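Local coordinates for Afp3 (Serratia entomophila, PDB 6RBN), which forms part of the contractile sheath of the anti-feeding prophage, an injection system, and probably surrounds its inner tube and drives contraction, at residues S52-Y56 with A111-R116; M20-S25 with F119-P125; A205-P209 with G318-I322. Residue numbers count along the deposited sequence, not the author numbering.

Contact 1: S52-Y56 with A111-R116; sequences SWLDY and ASVALR
Ser52 leads in extended and the chain then turns into helix 53-59. Trp53 and Tyr56, three residues apart on that first turn, both have chi1 t and send CB toward helix 111-120. The register pairs Trp53 with Arg116 (CA-CA 7.4 Å) and Tyr56 with Ser112 (CA-CA 8.7 Å). Along the second helix, Ala111 only skirts the Tyr56 hydroxyl. Ser112 meets both rings at their edges: Ser112 O lies 3.3 Å from Trp53 CH2, and Ser112 OG, hydrogen-bonded to Ser62 O, lies 3.4 Å from Tyr56 CE2. Leu115 provides the main apolar contact. Leu115 CB meets Trp53 CZ3 at 3.7 Å, and Leu115 CD1 sits over the Tyr56 ring, 3.9 Å from the centroid, as a CH-pi contact. Arg116 CB lies over one Trp53 face, while Arg116 NH1 comes 3.2 Å from Trp53 NE1. This is aromatic helix-helix packing; Leu54, outside it, packs on the Afp2 chain. No hydrogen bond crosses; NE1 and NH1 are both donors, so cohesion rests on van der Waals and CH-pi contact.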
loop_
_atom_site.group_PDB
_atom_site.type_symbol
_atom_site.label_atom_id
_atom_site.label_comp_id
_atom_site.label_asym_id
_atom_site.label_seq_id
_atom_site.Cartn_x
_atom_site.Cartn_y
_atom_site.Cartn_z
ATOM N N SER D 52 -58.333 -12.154 28.193
ATOM C CA SER D 52 -58.276 -13.603 28.302
ATOM C C SER D 52 -59.553 -14.081 28.973
ATOM O O SER D 52 -60.419 -13.286 29.338
ATOM C CB SER D 52 -57.038 -14.052 29.079
ATOM O OG SER D 52 -57.100 -13.623 30.426
ATOM N N TRP D 53 -59.668 -15.400 29.140
ATOM C CA TRP D 53 -60.823 -15.949 29.844
ATOM C C TRP D 53 -60.761 -15.634 31.334
ATOM O O TRP D 53 -61.798 -15.525 31.996
ATOM C CB TRP D 53 -60.916 -17.455 29.614
ATOM C CG TRP D 53 -62.058 -18.087 30.334
ATOM C CD1 TRP D 53 -61.992 -18.844 31.462
ATOM C CD2 TRP D 53 -63.444 -17.983 30.003
ATOM N NE1 TRP D 53 -63.249 -19.234 31.844
ATOM C CE2 TRP D 53 -64.159 -18.719 30.963
ATOM C CE3 TRP D 53 -64.150 -17.349 28.980
ATOM C CZ2 TRP D 53 -65.542 -18.836 30.936
ATOM C CZ3 TRP D 53 -65.522 -17.467 28.951
ATOM C CH2 TRP D 53 -66.203 -18.203 29.921
ATOM N N LEU D 54 -59.551 -15.474 31.871
ATOM C CA LEU D 54 -59.394 -15.094 33.271
ATOM C C LEU D 54 -59.900 -13.678 33.520
ATOM O O LEU D 54 -60.378 -13.366 34.615
ATOM C CB LEU D 54 -57.927 -15.215 33.674
ATOM C CG LEU D 54 -57.546 -15.104 35.147
ATOM C CD1 LEU D 54 -58.561 -15.797 36.035
ATOM C CD2 LEU D 54 -56.198 -15.724 35.348
ATOM N N ASP D 55 -59.797 -12.804 32.517
ATOM C CA ASP D 55 -60.326 -11.454 32.660
ATOM C C ASP D 55 -61.847 -11.452 32.619
ATOM O O ASP D 55 -62.491 -10.571 33.197
ATOM C CB ASP D 55 -59.762 -10.546 31.571
ATOM C CG ASP D 55 -58.284 -10.268 31.752
ATOM O OD1 ASP D 55 -57.811 -10.289 32.908
ATOM O OD2 ASP D 55 -57.593 -10.021 30.741
ATOM N N TYR D 56 -62.442 -12.431 31.934
ATOM C CA TYR D 56 -63.897 -12.515 31.875
ATOM C C TYR D 56 -64.481 -12.970 33.204
ATOM O O TYR D 56 -65.541 -12.491 33.619
ATOM C CB TYR D 56 -64.325 -13.459 30.753
ATOM C CG TYR D 56 -65.822 -13.606 30.625
ATOM C CD1 TYR D 56 -66.595 -12.589 30.089
ATOM C CD2 TYR D 56 -66.461 -14.766 31.038
ATOM C CE1 TYR D 56 -67.960 -12.722 29.969
ATOM C CE2 TYR D 56 -67.826 -14.905 30.924
ATOM C CZ TYR D 56 -68.568 -13.880 30.389
ATOM O OH TYR D 56 -69.928 -14.016 30.272
ATOM N N ALA D 111 -74.412 -16.570 26.957
ATOM C CA ALA D 111 -73.390 -15.602 26.582
ATOM C C ALA D 111 -72.020 -15.979 27.125
ATOM O O ALA D 111 -71.006 -15.716 26.470
ATOM C CB ALA D 111 -73.778 -14.208 27.068
ATOM N N SER D 112 -71.964 -16.592 28.305
ATOM C CA SER D 112 -70.694 -17.052 28.842
ATOM C C SER D 112 -70.218 -18.338 28.185
ATOM O O SER D 112 -69.012 -18.600 28.170
ATOM C CB SER D 112 -70.803 -17.259 30.351
ATOM O OG SER D 112 -69.589 -17.754 30.879
ATOM N N VAL D 113 -71.136 -19.145 27.654
ATOM C CA VAL D 113 -70.748 -20.354 26.937
ATOM C C VAL D 113 -70.161 -19.993 25.580
ATOM O O VAL D 113 -69.218 -20.641 25.109
ATOM C CB VAL D 113 -71.968 -21.293 26.816
ATOM C CG1 VAL D 113 -71.632 -22.564 26.053
ATOM C CG2 VAL D 113 -72.506 -21.635 28.193
ATOM N N ALA D 114 -70.673 -18.933 24.950
ATOM C CA ALA D 114 -70.212 -18.550 23.618
ATOM C C ALA D 114 -68.803 -17.974 23.642
ATOM O O ALA D 114 -68.090 -18.059 22.637
ATOM C CB ALA D 114 -71.184 -17.552 22.994
ATOM N N LEU D 115 -68.373 -17.391 24.764
ATOM C CA LEU D 115 -66.996 -16.914 24.829
ATOM C C LEU D 115 -66.000 -18.022 25.106
ATOM O O LEU D 115 -64.844 -17.909 24.690
ATOM C CB LEU D 115 -66.821 -15.831 25.888
ATOM C CG LEU D 115 -67.325 -14.455 25.500
ATOM C CD1 LEU D 115 -66.990 -13.508 26.601
ATOM C CD2 LEU D 115 -66.666 -14.024 24.218
ATOM N N ARG D 116 -66.399 -19.073 25.820
ATOM C CA ARG D 116 -65.489 -20.195 26.017
ATOM C C ARG D 116 -65.207 -20.903 24.699
ATOM O O ARG D 116 -64.069 -21.302 24.435
ATOM C CB ARG D 116 -66.055 -21.145 27.072
ATOM C CG ARG D 116 -65.245 -22.406 27.258
ATOM C CD ARG D 116 -65.588 -23.146 28.525
ATOM N NE ARG D 116 -65.018 -22.471 29.686
ATOM C CZ ARG D 116 -65.260 -22.812 30.946
ATOM N NH1 ARG D 116 -64.689 -22.138 31.933
ATOM N NH2 ARG D 116 -66.069 -23.824 31.221
#

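Contact 2: M20-S25 with F119-P125; sequences MSVSAS and FQNGGGP
Segment 20-25 runs extended without regular strand pairing. It passes over the end of helix 111-120 and the following glycine turn, and its CA atoms come nearest at Val22 and Gly123, 4.7 Å apart. Apolar contacts gather at the helix end. Met20 (chi1 m, chi2 t, chi3 p) brings CE to 3.7 Å from both Phe119 CB and Gln120 CG. Val22 (chi1 p) sets CG2 3.9 Å from CE1 of Phe119 (chi1 m). The crossing ties the loop between strands 10-11 and 31-34 to the link from helix 111-120 to strand 127-130. The close backbone approach rests on Gly123 alone: a CB there would stand 2.8 Å from Val22 CG2 and clash with Phe119 CD1. Gly122 has phi/psi 113/102, where a CB would jam against the preceding carbonyl. Gly124 is nearly extended (176/-177), with N 3.6 Å from Val22 CG2; a CB would be crowded by Pro125 CD. Among polar atoms, Ser23 OG (chi1 p) stands 3.2 Å from Gly123 O, and Ser25 O 4.2 Å from Pro125 CD.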
loop_
_atom_site.group_PDB
_atom_site.type_symbol
_atom_site.label_atom_id
_atom_site.label_comp_id
_atom_site.label_asym_id
_atom_site.label_seq_id
_atom_site.Cartn_x
_atom_site.Cartn_y
_atom_site.Cartn_z
ATOM N N MET D 20 -57.680 -21.509 30.322
ATOM C CA MET D 20 -57.808 -21.435 28.879
ATOM C C MET D 20 -56.754 -20.498 28.316
ATOM O O MET D 20 -56.505 -19.418 28.859
ATOM C CB MET D 20 -59.198 -20.957 28.489
ATOM C CG MET D 20 -60.289 -21.903 28.916
ATOM S SD MET D 20 -61.890 -21.231 28.520
ATOM C CE MET D 20 -61.753 -21.310 26.754
ATOM N N SER D 21 -56.145 -20.916 27.217
ATOM C CA SER D 21 -55.103 -20.146 26.560
ATOM C C SER D 21 -55.717 -19.124 25.615
ATOM O O SER D 21 -56.836 -19.288 25.122
ATOM C CB SER D 21 -54.155 -21.067 25.794
ATOM O OG SER D 21 -54.830 -21.709 24.728
ATOM N N VAL D 22 -54.967 -18.054 25.373
ATOM C CA VAL D 22 -55.384 -16.985 24.480
ATOM C C VAL D 22 -54.244 -16.712 23.505
ATOM O O VAL D 22 -53.065 -16.824 23.853
ATOM C CB VAL D 22 -55.812 -15.718 25.278
ATOM C CG1 VAL D 22 -54.664 -15.138 26.094
ATOM C CG2 VAL D 22 -56.436 -14.658 24.373
ATOM N N SER D 23 -54.602 -16.421 22.258
ATOM C CA SER D 23 -53.625 -16.115 21.231
ATOM C C SER D 23 -53.518 -14.604 21.059
ATOM O O SER D 23 -54.208 -13.826 21.719
ATOM C CB SER D 23 -54.001 -16.793 19.913
ATOM O OG SER D 23 -55.178 -16.229 19.370
ATOM N N ALA D 24 -52.635 -14.186 20.159
ATOM C CA ALA D 24 -52.433 -12.777 19.852
ATOM C C ALA D 24 -52.676 -12.564 18.367
ATOM O O ALA D 24 -52.089 -13.259 17.533
ATOM C CB ALA D 24 -51.025 -12.324 20.240
ATOM N N SER D 25 -53.545 -11.611 18.042
ATOM C CA SER D 25 -53.824 -11.275 16.656
ATOM C C SER D 25 -54.206 -9.806 16.577
ATOM O O SER D 25 -54.695 -9.226 17.547
ATOM C CB SER D 25 -54.940 -12.148 16.075
ATOM O OG SER D 25 -56.175 -11.882 16.715
ATOM N N PHE D 119 -62.467 -18.709 22.813
ATOM C CA PHE D 119 -61.059 -18.846 23.164
ATOM C C PHE D 119 -60.544 -20.254 22.885
ATOM O O PHE D 119 -59.332 -20.461 22.758
ATOM C CB PHE D 119 -60.834 -18.467 24.625
ATOM C CG PHE D 119 -61.037 -17.011 24.917
ATOM C CD1 PHE D 119 -60.089 -16.080 24.542
ATOM C CD2 PHE D 119 -62.153 -16.578 25.601
ATOM C CE1 PHE D 119 -60.268 -14.743 24.813
ATOM C CE2 PHE D 119 -62.339 -15.241 25.877
ATOM C CZ PHE D 119 -61.393 -14.325 25.481
ATOM N N GLN D 120 -61.443 -21.239 22.793
ATOM C CA GLN D 120 -61.018 -22.578 22.392
ATOM C C GLN D 120 -60.684 -22.647 20.909
ATOM O O GLN D 120 -59.937 -23.534 20.486
ATOM C CB GLN D 120 -62.090 -23.614 22.722
ATOM C CG GLN D 120 -62.211 -23.945 24.191
ATOM C CD GLN D 120 -63.324 -24.932 24.472
ATOM O OE1 GLN D 120 -64.019 -25.374 23.561
ATOM N NE2 GLN D 120 -63.510 -25.265 25.742
ATOM N N ASN D 121 -61.229 -21.741 20.109
ATOM C CA ASN D 121 -61.026 -21.745 18.670
ATOM C C ASN D 121 -60.028 -20.692 18.209
ATOM O O ASN D 121 -59.932 -20.441 17.005
ATOM C CB ASN D 121 -62.361 -21.536 17.961
ATOM C CG ASN D 121 -63.260 -22.740 18.061
ATOM O OD1 ASN D 121 -62.829 -23.865 17.844
ATOM N ND2 ASN D 121 -64.511 -22.514 18.415
ATOM N N GLY D 122 -59.284 -20.085 19.124
ATOM C CA GLY D 122 -58.408 -18.984 18.777
ATOM C C GLY D 122 -58.882 -17.681 19.388
ATOM O O GLY D 122 -59.820 -17.057 18.891
ATOM N N GLY D 123 -58.231 -17.257 20.469
ATOM C CA GLY D 123 -58.680 -16.122 21.244
ATOM C C GLY D 123 -58.312 -14.787 20.626
ATOM O O GLY D 123 -57.976 -14.675 19.446
ATOM N N GLY D 124 -58.394 -13.752 21.455
ATOM C CA GLY D 124 -58.102 -12.406 21.032
ATOM C C GLY D 124 -58.363 -11.394 22.128
ATOM O O GLY D 124 -58.713 -11.746 23.255
ATOM N N PRO D 125 -58.177 -10.109 21.816
ATOM C CA PRO D 125 -58.451 -9.069 22.825
ATOM C C PRO D 125 -59.926 -8.915 23.170
ATOM O O PRO D 125 -60.235 -8.397 24.249
ATOM C CB PRO D 125 -57.874 -7.803 22.177
ATOM C CG PRO D 125 -56.850 -8.302 21.210
ATOM C CD PRO D 125 -57.423 -9.576 20.668
#

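Contact 3: A205-P209 with G318-I322; sequences AVYYP and GINVI
Pro209 and Ile322 make the apolar end of this buried contact, with Pro209 CD 3.8 Å from Ile322 CG1 and Pro209 CG 3.9 Å from Val321 CG1. Tyr208 CB lies 3.7 Å from Ile319 CG2, although the tyrosine ring leads away. The Tyr207 ring, chi1 m, carries Asn320 ND2 over one face; Tyr207 CD1 is 4.4 Å from Ile322 CD1. The two segments run roughly the same way, 39° apart end to end. The register steps through Val206-Ile319, Tyr207-Asn320, Tyr208-Val321 and Pro209-Ile322, with CA distances growing from 5.0 to 6.1 Å. Strand 204-207 pairs in parallel with strand 185-188. Segment 318-322, in the subtilisin-like region and mostly irregular until strand 322-325 begins, runs beside strand 204-207. Ile319 (phi/psi -118/-37) and then the left-handed Asn320 (60/68) break the extended path. Two weak hydrogen bonds cross: Asn320 ND2 to Val206 O and Tyr208 N to Ile319 O, each 3.3 Å. Val206 O and Ile319 O, both acceptors, are 2.8 Å apart, so the segments do not pair as regular strands. Tyr207 CA also approaches Ile319 O at 3.3 Å, a CA-H...O contact. Farther out, Asn320 ND2 is hydrogen-bonded to Arg336 O, and Tyr207 OH to Tyr278 OH.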
loop_
_atom_site.group_PDB
_atom_site.type_symbol
_atom_site.label_atom_id
_atom_site.label_comp_id
_atom_site.label_asym_id
_atom_site.label_seq_id
_atom_site.Cartn_x
_atom_site.Cartn_y
_atom_site.Cartn_z
ATOM N N ALA D 205 -70.548 -11.542 6.215
ATOM C CA ALA D 205 -70.460 -12.975 5.968
ATOM C C ALA D 205 -71.473 -13.682 6.855
ATOM O O ALA D 205 -71.366 -13.631 8.084
ATOM C CB ALA D 205 -69.050 -13.494 6.247
ATOM N N VAL D 206 -72.444 -14.338 6.236
ATOM C CA VAL D 206 -73.506 -15.049 6.941
ATOM C C VAL D 206 -73.050 -16.488 7.142
ATOM O O VAL D 206 -72.283 -17.017 6.339
ATOM C CB VAL D 206 -74.821 -14.940 6.138
ATOM C CG1 VAL D 206 -75.999 -15.583 6.848
ATOM C CG2 VAL D 206 -75.120 -13.488 5.817
ATOM N N TYR D 207 -73.460 -17.113 8.250
ATOM C CA TYR D 207 -73.123 -18.507 8.547
ATOM C C TYR D 207 -74.375 -19.197 9.068
ATOM O O TYR D 207 -74.881 -18.840 10.136
ATOM C CB TYR D 207 -71.981 -18.594 9.557
ATOM C CG TYR D 207 -70.657 -18.152 8.988
ATOM C CD1 TYR D 207 -69.843 -19.040 8.297
ATOM C CD2 TYR D 207 -70.234 -16.836 9.104
ATOM C CE1 TYR D 207 -68.638 -18.635 7.766
ATOM C CE2 TYR D 207 -69.034 -16.423 8.568
ATOM C CZ TYR D 207 -68.242 -17.326 7.898
ATOM O OH TYR D 207 -67.043 -16.919 7.369
ATOM N N TYR D 208 -74.877 -20.184 8.323
ATOM C CA TYR D 208 -76.234 -20.669 8.567
ATOM C C TYR D 208 -76.442 -21.584 9.779
ATOM O O TYR D 208 -77.252 -21.211 10.638
ATOM C CB TYR D 208 -76.793 -21.329 7.297
ATOM C CG TYR D 208 -78.037 -22.158 7.529
ATOM C CD1 TYR D 208 -79.241 -21.572 7.880
ATOM C CD2 TYR D 208 -78.004 -23.532 7.364
ATOM C CE1 TYR D 208 -80.366 -22.338 8.095
ATOM C CE2 TYR D 208 -79.128 -24.303 7.566
ATOM C CZ TYR D 208 -80.307 -23.700 7.927
ATOM O OH TYR D 208 -81.431 -24.467 8.127
ATOM N N PRO D 209 -75.806 -22.758 9.918
ATOM C CA PRO D 209 -76.333 -23.731 10.886
ATOM C C PRO D 209 -75.992 -23.367 12.323
ATOM O O PRO D 209 -74.850 -23.040 12.648
ATOM C CB PRO D 209 -75.644 -25.043 10.485
ATOM C CG PRO D 209 -75.030 -24.786 9.158
ATOM C CD PRO D 209 -74.647 -23.348 9.222
ATOM N N GLY D 318 -74.167 -15.510 -0.128
ATOM C CA GLY D 318 -73.172 -15.739 0.898
ATOM C C GLY D 318 -73.815 -16.364 2.111
ATOM O O GLY D 318 -74.298 -15.648 2.986
ATOM N N ILE D 319 -73.825 -17.696 2.203
ATOM C CA ILE D 319 -74.474 -18.386 3.307
ATOM C C ILE D 319 -73.483 -19.197 4.134
ATOM O O ILE D 319 -73.617 -19.270 5.361
ATOM C CB ILE D 319 -75.645 -19.262 2.814
ATOM C CG1 ILE D 319 -76.633 -18.410 2.016
ATOM C CG2 ILE D 319 -76.432 -19.814 3.970
ATOM C CD1 ILE D 319 -77.240 -17.256 2.792
ATOM N N ASN D 320 -72.480 -19.809 3.490
ATOM C CA ASN D 320 -71.257 -20.325 4.125
ATOM C C ASN D 320 -71.566 -21.391 5.184
ATOM O O ASN D 320 -71.413 -21.183 6.386
ATOM C CB ASN D 320 -70.434 -19.184 4.726
ATOM C CG ASN D 320 -69.928 -18.224 3.685
ATOM O OD1 ASN D 320 -69.547 -18.625 2.592
ATOM N ND2 ASN D 320 -69.918 -16.943 4.017
ATOM N N VAL D 321 -72.044 -22.526 4.691
ATOM C CA VAL D 321 -72.593 -23.572 5.544
ATOM C C VAL D 321 -71.491 -24.239 6.367
ATOM O O VAL D 321 -70.409 -24.551 5.873
ATOM C CB VAL D 321 -73.343 -24.592 4.672
ATOM C CG1 VAL D 321 -73.893 -25.700 5.505
ATOM C CG2 VAL D 321 -74.454 -23.904 3.902
ATOM N N ILE D 322 -71.772 -24.437 7.654
ATOM C CA ILE D 322 -70.983 -25.307 8.521
ATOM C C ILE D 322 -71.384 -26.745 8.216
ATOM O O ILE D 322 -72.510 -27.156 8.515
ATOM C CB ILE D 322 -71.220 -24.986 10.004
ATOM C CG1 ILE D 322 -70.999 -23.502 10.290
ATOM C CG2 ILE D 322 -70.310 -25.831 10.868
ATOM C CD1 ILE D 322 -69.607 -23.036 10.036
#

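How the contacts relate
Contacts 1 and 2 share helix 111-120 and touch, centres 10 Å apart. Contact 1 lies inside the loop that contact 2 closes. Met20 joins them, its SD 3.6 Å from Trp53 CG. Both are partly buried and border the Afp2 chain: Val22 of contact 2 packs on it, while segment 52-56 meets it on its non-contacting side, through Leu54 and weakly hydrogen-bonded Ser52. The centre of contact 3 lies 24 and 22 Å from theirs. It is buried and touches no other chain. Contact 1 is aromatic packing. Contact 2 has apolar packing on Phe119 and a close backbone approach at Gly123. Contact 3 adds two weak hydrogen bonds, one between backbones, one from the Asn320 side chain, beside a small parallel sheet.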